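Local atomic coordinates of AlgW protein (Pseudomonas aeruginosa, PDB entry 7CO3), a protein that probably acts as a serine endopeptidase of the HtrA type, with a trypsin-like protease domain followed by a PDZ domain. Residues F246-G250 against G251-I255. The protein carries 1 engineered substitution. Sequence-based numbering, arbitrary orientation.
Sequences FSKSG and GSQGI
Phe246 N donates a nearly straight bond to Ile255 O (3.0 Å) and closes the neck of a loop. Further in, one water bridges the two arms. The water donates to Phe246 O at 2.8 Å and accepts from Gln253 N and Ile255 N. Gly250, with positive phi, turns the chain at the far end. With chi1 at 170°, anti to the backbone N, Ser247 OG points across the loop to Gly251 O. Ser247 OG donates to Gly251 O at 2.8 Å, in the carbonyl plane. Ser247 OG also accepts from Ser249 N, forming an ST turn, and from Ser249 OG. Ser247 OG thus takes part in three bonds. The loop connects antiparallel strands 238-245 and 256-260 of the trypsin-like protease domain, at a subunit interface. The Gln253 side chain stretches back over the loop, extended beyond CG. Gln253 OE1 accepts from Lys248 N at 3.0 Å, with the donor 49° above the carbonyl plane. Gln253 NE2 packs beside Ser249, 3.3 Å from Ser249 CB. At the neck, Phe246 CB touches Ile255 CG2 (3.9 Å). The Phe246 ring meets the ring of Phe188 of a second subunit, planes about 35° apart.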
loop_
_atom_site.group_PDB
_atom_site.type_symbol
_atom_site.label_atom_id
_atom_site.label_comp_id
_atom_site.label_asym_id
_atom_site.label_seq_id
_atom_site.Cartn_x
_atom_site.Cartn_y
_atom_site.Cartn_z
ATOM N N PHE B 246 4.451 8.792 -6.966
ATOM C CA PHE B 246 4.459 9.973 -6.121
ATOM C C PHE B 246 4.504 9.476 -4.684
ATOM O O PHE B 246 3.663 8.667 -4.268
ATOM C CB PHE B 246 3.242 10.880 -6.350
ATOM C CG PHE B 246 3.402 12.233 -5.741
ATOM C CD1 PHE B 246 3.187 12.435 -4.367
ATOM C CD2 PHE B 246 3.820 13.304 -6.514
ATOM C CE1 PHE B 246 3.373 13.695 -3.787
ATOM C CE2 PHE B 246 4.000 14.569 -5.942
ATOM C CZ PHE B 246 3.780 14.761 -4.589
ATOM N N SER B 247 5.503 9.936 -3.947
ATOM C CA SER B 247 5.710 9.433 -2.607
ATOM C C SER B 247 6.501 10.443 -1.807
ATOM O O SER B 247 7.398 11.098 -2.334
ATOM C CB SER B 247 6.492 8.113 -2.607
ATOM O OG SER B 247 6.864 7.811 -1.272
ATOM N N LYS B 248 6.187 10.512 -0.516
ATOM C CA LYS B 248 6.979 11.262 0.438
ATOM C C LYS B 248 7.964 10.386 1.200
ATOM O O LYS B 248 8.585 10.867 2.144
ATOM C CB LYS B 248 6.038 11.989 1.404
ATOM C CG LYS B 248 4.927 12.720 0.641
ATOM C CD LYS B 248 4.534 14.046 1.264
ATOM C CE LYS B 248 4.075 15.024 0.197
ATOM N NZ LYS B 248 5.136 16.002 -0.171
ATOM N N SER B 249 8.150 9.129 0.793
ATOM C CA SER B 249 8.902 8.156 1.590
ATOM C C SER B 249 9.933 7.340 0.818
ATOM O O SER B 249 10.577 6.479 1.422
ATOM C CB SER B 249 7.945 7.179 2.254
ATOM O OG SER B 249 7.293 6.399 1.264
ATOM N N GLY B 250 10.094 7.545 -0.493
ATOM C CA GLY B 250 11.039 6.700 -1.203
ATOM C C GLY B 250 10.475 5.376 -1.673
ATOM O O GLY B 250 11.169 4.636 -2.382
ATOM N N GLY B 251 9.233 5.063 -1.327
ATOM C CA GLY B 251 8.614 3.854 -1.810
ATOM C C GLY B 251 7.117 4.003 -1.908
ATOM O O GLY B 251 6.567 5.089 -1.743
ATOM N N SER B 252 6.455 2.893 -2.223
ATOM C CA SER B 252 5.059 2.977 -2.639
ATOM C C SER B 252 4.193 3.552 -1.517
ATOM O O SER B 252 4.283 3.144 -0.345
ATOM C CB SER B 252 4.539 1.609 -3.047
ATOM O OG SER B 252 3.206 1.763 -3.545
ATOM N N GLN B 253 3.354 4.515 -1.893
ATOM C CA GLN B 253 2.238 4.982 -1.077
ATOM C C GLN B 253 0.926 4.849 -1.841
ATOM O O GLN B 253 -0.029 5.544 -1.529
ATOM C CB GLN B 253 2.508 6.410 -0.583
ATOM C CG GLN B 253 3.719 6.381 0.399
ATOM C CD GLN B 253 4.151 7.708 1.005
ATOM O OE1 GLN B 253 3.969 8.768 0.418
ATOM N NE2 GLN B 253 4.719 7.640 2.210
ATOM N N GLY B 254 0.876 3.943 -2.830
ATOM C CA GLY B 254 -0.328 3.668 -3.596
ATOM C C GLY B 254 -0.643 4.658 -4.712
ATOM O O GLY B 254 -1.759 4.633 -5.226
ATOM N N ILE B 255 0.288 5.525 -5.082
ATOM C CA ILE B 255 0.095 6.487 -6.177
ATOM C C ILE B 255 1.200 6.212 -7.204
ATOM O O ILE B 255 2.287 6.778 -7.143
ATOM C CB ILE B 255 0.137 7.938 -5.677
ATOM C CG1 ILE B 255 -0.819 8.181 -4.490
ATOM C CG2 ILE B 255 -0.111 8.954 -6.865
ATOM C CD1 ILE B 255 -2.215 7.995 -4.797
HETATM O O HOH W 1 3.220 5.923 -4.189
#